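Local coordinates for protein methyl-accepting/DNA response regulator (Bacillus cereus, PDB 3D6W) that probably binds DNA as the LytTR domain of a putative response regulator, the part of the longer protein present in this chain, at residues D28-V33 with T39-Y44; E48-L53 with S64-V69. All coordinates share one frame; numbering follows the deposited sequence.

Interaction 1. Residues D28-V33 with T39-Y44; sequences DKKTYV and TGTHKY
The ring of Tyr-32 meets Thr-41 and Thr-39 obliquely, with CE2 of Tyr-32 3.8 Å from OG1 of Thr-41 and the methyl CG2 of Thr-39 near CD2. CB of His-42 rests 3.7 Å from CG2 of Val-33, the two side chains lying side by side; the imidazole beyond it is fixed at one edge by the N-H of Tyr-44, which donates to ND1 almost exactly in the ring plane and nearly straight (169°). CE1 of the same imidazole lies over one face of the Tyr-44 ring, near its rim. With its hydroxyl beside the backbone N (chi1 -59°), Thr-31 sends OG1 to the carbonyl O of Tyr-44, 2.7 Å away and in the carbonyl plane, tying the chain beyond strand 39-42 back to its partner. Between the backbones, Val-33 and Gly-40 form a hydrogen-bonded antiparallel pair: Val-33 N lies 2.8 Å from Gly-40 O, and Gly-40 N returns a longer bond to Val-33 O. Tyr-32 and Thr-41 make the adjoining non-hydrogen-bonded pair. Leu-7 covers Val-33 and Val-5 covers His-42, while Leu-46 and Phe-49 lie against Thr-31. The arrangement is a beta hairpin of the LytTR domain, with strand 4-8 alongside and backbone-bonded to Thr-41 through Lys-8.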
loop_
_atom_site.group_PDB
_atom_site.type_symbol
_atom_site.label_atom_id
_atom_site.label_comp_id
_atom_site.label_asym_id
_atom_site.label_seq_id
_atom_site.Cartn_x
_atom_site.Cartn_y
_atom_site.Cartn_z
ATOM N N ASP A 28 -4.559 -25.769 -23.082
ATOM C CA ASP A 28 -4.851 -27.195 -22.929
ATOM C C ASP A 28 -6.045 -27.433 -21.940
ATOM O O ASP A 28 -5.997 -28.364 -21.125
ATOM C CB ASP A 28 -3.580 -27.901 -22.460
ATOM C CG ASP A 28 -2.386 -27.763 -23.459
ATOM O OD1 ASP A 28 -2.566 -27.930 -24.694
ATOM O OD2 ASP A 28 -1.245 -27.530 -22.980
ATOM N N LYS A 29 -7.072 -26.553 -22.014
ATOM C CA LYS A 29 -8.346 -26.614 -21.232
ATOM C C LYS A 29 -8.254 -26.287 -19.722
ATOM O O LYS A 29 -9.213 -26.515 -18.962
ATOM C CB LYS A 29 -9.064 -27.949 -21.434
ATOM C CG LYS A 29 -9.433 -28.236 -22.885
ATOM C CD LYS A 29 -10.958 -28.313 -23.121
ATOM C CE LYS A 29 -11.595 -29.561 -22.454
ATOM N NZ LYS A 29 -12.644 -30.172 -23.304
ATOM N N LYS A 30 -7.119 -25.719 -19.308
ATOM C CA LYS A 30 -6.896 -25.304 -17.906
ATOM C C LYS A 30 -6.474 -23.861 -17.843
ATOM O O LYS A 30 -6.038 -23.306 -18.837
ATOM C CB LYS A 30 -5.789 -26.169 -17.262
ATOM C CG LYS A 30 -6.191 -27.629 -17.078
ATOM C CD LYS A 30 -4.988 -28.572 -16.994
ATOM C CE LYS A 30 -4.148 -28.552 -18.289
ATOM N NZ LYS A 30 -3.648 -29.915 -18.711
ATOM N N THR A 31 -6.569 -23.274 -16.659
ATOM C CA THR A 31 -5.976 -21.955 -16.395
ATOM C C THR A 31 -4.655 -22.079 -15.679
ATOM O O THR A 31 -4.575 -22.680 -14.636
ATOM C CB THR A 31 -6.897 -21.068 -15.538
ATOM O OG1 THR A 31 -8.120 -20.922 -16.237
ATOM C CG2 THR A 31 -6.277 -19.680 -15.270
ATOM N N TYR A 32 -3.621 -21.484 -16.251
ATOM C CA TYR A 32 -2.315 -21.468 -15.638
ATOM C C TYR A 32 -2.101 -20.079 -15.103
ATOM O O TYR A 32 -2.196 -19.123 -15.831
ATOM C CB TYR A 32 -1.242 -21.809 -16.661
ATOM C CG TYR A 32 -1.244 -23.251 -17.004
ATOM C CD1 TYR A 32 -2.025 -23.740 -18.068
ATOM C CD2 TYR A 32 -0.494 -24.148 -16.255
ATOM C CE1 TYR A 32 -2.048 -25.078 -18.383
ATOM C CE2 TYR A 32 -0.505 -25.498 -16.561
ATOM C CZ TYR A 32 -1.288 -25.960 -17.624
ATOM O OH TYR A 32 -1.284 -27.306 -17.900
ATOM N N VAL A 33 -1.837 -20.002 -13.810
ATOM C CA VAL A 33 -1.469 -18.777 -13.134
ATOM C C VAL A 33 0.068 -18.735 -13.063
ATOM O O VAL A 33 0.703 -19.561 -12.405
ATOM C CB VAL A 33 -2.137 -18.700 -11.730
ATOM C CG1 VAL A 33 -2.003 -17.308 -11.159
ATOM C CG2 VAL A 33 -3.613 -19.078 -11.812
ATOM N N THR A 39 4.518 -21.446 -11.232
ATOM C CA THR A 39 3.367 -21.574 -12.076
ATOM C C THR A 39 2.505 -22.707 -11.606
ATOM O O THR A 39 2.960 -23.675 -11.064
ATOM C CB THR A 39 3.742 -21.702 -13.555
ATOM O OG1 THR A 39 4.470 -20.520 -13.914
ATOM C CG2 THR A 39 2.448 -21.774 -14.450
ATOM N N GLY A 40 1.216 -22.550 -11.781
ATOM C CA GLY A 40 0.320 -23.524 -11.237
ATOM C C GLY A 40 -1.031 -23.375 -11.865
ATOM O O GLY A 40 -1.284 -22.474 -12.635
ATOM N N THR A 41 -1.900 -24.276 -11.483
ATOM C CA THR A 41 -3.162 -24.484 -12.125
ATOM C C THR A 41 -4.235 -23.879 -11.192
ATOM O O THR A 41 -4.065 -23.837 -9.958
ATOM C CB THR A 41 -3.282 -25.998 -12.383
ATOM O OG1 THR A 41 -2.980 -26.248 -13.761
ATOM C CG2 THR A 41 -4.629 -26.551 -12.012
ATOM N N HIS A 42 -5.294 -23.357 -11.797
ATOM C CA HIS A 42 -6.430 -22.882 -11.069
ATOM C C HIS A 42 -7.677 -23.365 -11.761
ATOM O O HIS A 42 -7.700 -23.472 -12.982
ATOM C CB HIS A 42 -6.460 -21.352 -10.974
ATOM C CG HIS A 42 -7.309 -20.868 -9.841
ATOM N ND1 HIS A 42 -8.685 -20.902 -9.878
ATOM C CD2 HIS A 42 -6.982 -20.425 -8.604
ATOM C CE1 HIS A 42 -9.173 -20.480 -8.722
ATOM N NE2 HIS A 42 -8.160 -20.175 -7.932
ATOM N N LYS A 43 -8.728 -23.613 -10.985
ATOM C CA LYS A 43 -9.979 -24.105 -11.538
ATOM C C LYS A 43 -10.858 -23.048 -12.208
ATOM O O LYS A 43 -11.751 -23.382 -12.972
ATOM C CB LYS A 43 -10.773 -24.855 -10.449
ATOM C CG LYS A 43 -11.151 -24.029 -9.201
ATOM C CD LYS A 43 -12.134 -24.793 -8.336
ATOM C CE LYS A 43 -12.834 -23.867 -7.371
ATOM N NZ LYS A 43 -13.410 -24.664 -6.257
ATOM N N TYR A 44 -10.643 -21.776 -11.929
ATOM C CA TYR A 44 -11.499 -20.736 -12.512
ATOM C C TYR A 44 -11.072 -20.428 -13.910
ATOM O O TYR A 44 -9.912 -20.566 -14.253
ATOM C CB TYR A 44 -11.457 -19.425 -11.728
ATOM C CG TYR A 44 -12.016 -19.439 -10.342
ATOM C CD1 TYR A 44 -12.857 -20.445 -9.890
ATOM C CD2 TYR A 44 -11.703 -18.414 -9.474
ATOM C CE1 TYR A 44 -13.341 -20.438 -8.599
ATOM C CE2 TYR A 44 -12.192 -18.400 -8.173
ATOM C CZ TYR A 44 -13.002 -19.406 -7.753
ATOM O OH TYR A 44 -13.458 -19.362 -6.471
#

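Interaction 2. Residues E48-L53 with S64-V69; sequences EFEYLL and SFIVNV
Apolar packing carries this contact, and Ile-66 supplies all of it from the strand side. Its side chain points at the helix and divides into two branches. CG1 stands beside the backbone N (chi1 -63°) and runs on in an extended chain to CD1, which reaches the helix 3.8 Å from CB of Phe-49. The other branch, the methyl CG2, meets CD1 of Leu-53 at 4.1 Å, the two side chains crossing at a slant. Phe-49 offers its CB to Ile-66 while its ring leads off elsewhere, where it packs edge-to-face with the imidazole of His-42. A second kind of contact is aliphatic but belongs to a charged residue: CG of Glu-50 comes 3.9 Å from CD1 of Ile-66, flanking the methyl, and the carboxylate beyond it forms a salt bridge through OE1 with NH1 of Arg-60. No backbone bond joins the two segments; Leu-53 N bonds back to Phe-49 O over 2.9 Å at the helix end, and Ile-66 pairs with Leu-24 of the next strand. Leu-24 also touches both Phe-49 and Leu-53, Phe-58 packs on Leu-53 and Arg-60 on Ile-66, so helix 46-52 lies over strands 21-27 and 65-68 and reaches strand 58-62 through Glu-50.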
loop_
_atom_site.group_PDB
_atom_site.type_symbol
_atom_site.label_atom_id
_atom_site.label_comp_id
_atom_site.label_asym_id
_atom_site.label_seq_id
_atom_site.Cartn_x
_atom_site.Cartn_y
_atom_site.Cartn_z
ATOM N N GLU A 48 -14.047 -15.917 -15.220
ATOM C CA GLU A 48 -14.197 -15.777 -13.778
ATOM C C GLU A 48 -13.112 -14.903 -13.155
ATOM O O GLU A 48 -13.406 -14.002 -12.363
ATOM C CB GLU A 48 -14.252 -17.132 -13.103
ATOM C CG GLU A 48 -15.626 -17.818 -13.377
ATOM C CD GLU A 48 -15.676 -19.356 -13.188
ATOM O OE1 GLU A 48 -14.639 -20.073 -13.197
ATOM O OE2 GLU A 48 -16.823 -19.829 -13.067
ATOM N N PHE A 49 -11.866 -15.145 -13.515
ATOM C CA PHE A 49 -10.786 -14.268 -13.074
ATOM C C PHE A 49 -10.982 -12.802 -13.466
ATOM O O PHE A 49 -10.602 -11.925 -12.717
ATOM C CB PHE A 49 -9.422 -14.770 -13.568
ATOM C CG PHE A 49 -8.793 -15.784 -12.673
ATOM C CD1 PHE A 49 -8.326 -15.425 -11.432
ATOM C CD2 PHE A 49 -8.658 -17.094 -13.072
ATOM C CE1 PHE A 49 -7.729 -16.366 -10.589
ATOM C CE2 PHE A 49 -8.062 -18.028 -12.245
ATOM C CZ PHE A 49 -7.597 -17.659 -11.007
ATOM N N GLU A 50 -11.560 -12.515 -14.623
ATOM C CA GLU A 50 -11.808 -11.118 -14.980
ATOM C C GLU A 50 -12.733 -10.400 -13.992
ATOM O O GLU A 50 -12.635 -9.194 -13.778
ATOM C CB GLU A 50 -12.425 -11.006 -16.366
ATOM C CG GLU A 50 -11.449 -11.078 -17.490
ATOM C CD GLU A 50 -12.079 -10.602 -18.792
ATOM O OE1 GLU A 50 -12.583 -11.484 -19.515
ATOM O OE2 GLU A 50 -12.067 -9.357 -19.065
ATOM N N TYR A 51 -13.670 -11.145 -13.432
ATOM C CA TYR A 51 -14.546 -10.627 -12.436
ATOM C C TYR A 51 -13.766 -10.379 -11.131
ATOM O O TYR A 51 -13.936 -9.358 -10.485
ATOM C CB TYR A 51 -15.741 -11.591 -12.218
ATOM C CG TYR A 51 -16.555 -11.238 -10.972
ATOM C CD1 TYR A 51 -17.505 -10.200 -11.004
ATOM C CD2 TYR A 51 -16.309 -11.870 -9.756
ATOM C CE1 TYR A 51 -18.218 -9.828 -9.869
ATOM C CE2 TYR A 51 -17.007 -11.506 -8.613
ATOM C CZ TYR A 51 -17.973 -10.483 -8.668
ATOM O OH TYR A 51 -18.692 -10.145 -7.517
ATOM N N LEU A 52 -12.894 -11.301 -10.750
ATOM C CA LEU A 52 -12.352 -11.267 -9.397
ATOM C C LEU A 52 -11.039 -10.507 -9.210
ATOM O O LEU A 52 -10.730 -10.042 -8.115
ATOM C CB LEU A 52 -12.291 -12.672 -8.820
ATOM C CG LEU A 52 -11.162 -13.606 -9.106
ATOM C CD1 LEU A 52 -10.040 -13.403 -8.062
ATOM C CD2 LEU A 52 -11.741 -15.080 -9.075
ATOM N N LEU A 53 -10.306 -10.339 -10.296
ATOM C CA LEU A 53 -9.032 -9.687 -10.263
ATOM C C LEU A 53 -9.261 -8.201 -10.364
ATOM O O LEU A 53 -10.200 -7.758 -11.059
ATOM C CB LEU A 53 -8.143 -10.176 -11.409
ATOM C CG LEU A 53 -7.645 -11.639 -11.392
ATOM C CD1 LEU A 53 -7.035 -11.952 -12.734
ATOM C CD2 LEU A 53 -6.669 -11.890 -10.246
ATOM N N SER A 64 -6.945 -16.046 -24.634
ATOM C CA SER A 64 -6.210 -17.019 -23.824
ATOM C C SER A 64 -5.333 -16.401 -22.700
ATOM O O SER A 64 -4.699 -17.153 -21.960
ATOM C CB SER A 64 -5.326 -17.862 -24.769
ATOM O OG SER A 64 -6.080 -18.937 -25.364
ATOM N N PHE A 65 -5.314 -15.068 -22.550
ATOM C CA PHE A 65 -4.434 -14.391 -21.572
ATOM C C PHE A 65 -5.086 -13.281 -20.807
ATOM O O PHE A 65 -5.787 -12.431 -21.386
ATOM C CB PHE A 65 -3.223 -13.764 -22.264
ATOM C CG PHE A 65 -2.281 -14.769 -22.837
ATOM C CD1 PHE A 65 -2.441 -15.223 -24.141
ATOM C CD2 PHE A 65 -1.237 -15.283 -22.062
ATOM C CE1 PHE A 65 -1.551 -16.226 -24.678
ATOM C CE2 PHE A 65 -0.360 -16.237 -22.575
ATOM C CZ PHE A 65 -0.520 -16.707 -23.893
ATOM N N ILE A 66 -4.826 -13.275 -19.496
ATOM C CA ILE A 66 -4.979 -12.084 -18.677
ATOM C C ILE A 66 -3.568 -11.636 -18.204
ATOM O O ILE A 66 -2.790 -12.431 -17.685
ATOM C CB ILE A 66 -5.903 -12.291 -17.457
ATOM C CG1 ILE A 66 -7.337 -12.637 -17.893
ATOM C CG2 ILE A 66 -5.842 -11.026 -16.513
ATOM C CD1 ILE A 66 -8.191 -13.075 -16.787
ATOM N N VAL A 67 -3.242 -10.361 -18.422
ATOM C CA VAL A 67 -1.946 -9.823 -18.016
ATOM C C VAL A 67 -2.069 -8.867 -16.797
ATOM O O VAL A 67 -3.097 -8.136 -16.615
ATOM C CB VAL A 67 -1.208 -9.156 -19.240
ATOM C CG1 VAL A 67 -1.805 -7.801 -19.607
ATOM C CG2 VAL A 67 0.326 -9.020 -18.978
ATOM N N ASN A 68 -1.043 -8.876 -15.958
ATOM C CA ASN A 68 -0.874 -7.849 -14.903
ATOM C C ASN A 68 -0.023 -6.724 -15.468
ATOM O O ASN A 68 1.153 -6.914 -15.715
ATOM C CB ASN A 68 -0.166 -8.469 -13.678
ATOM C CG ASN A 68 -0.181 -7.575 -12.458
ATOM O OD1 ASN A 68 -0.329 -6.394 -12.565
ATOM N ND2 ASN A 68 0.025 -8.162 -11.291
ATOM N N VAL A 69 -0.613 -5.545 -15.630
ATOM C CA VAL A 69 0.082 -4.399 -16.229
ATOM C C VAL A 69 1.286 -3.983 -15.387
ATOM O O VAL A 69 2.190 -3.302 -15.898
ATOM C CB VAL A 69 -0.870 -3.175 -16.489
ATOM C CG1 VAL A 69 -2.183 -3.638 -17.222
ATOM C CG2 VAL A 69 -1.213 -2.465 -15.215
#

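Interaction 1 pairs the last two strands at one side of a sheet, and interaction 2 sets the following helix on the same sheet farther across it; their centres lie 12 Å apart. They meet directly through Phe-49, whose CZ approaches CG of His-42 to 3.4 Å and whose CE2 lies 3.9 Å from CG2 of Thr-31, while CD2 of Leu-52 touches CD2 of Tyr-44. The helix therefore packs against the hairpin as well as against strand 65-68. Interaction 1 lies away from the known magnesium-binding residues, the side chain of Val-33 being about 13 Å from a bound magnesium ion, whereas the side chain of Ile-66 is about 10 Å from that of Ile-72, seen to bind magnesium, though not in this chain as modelled.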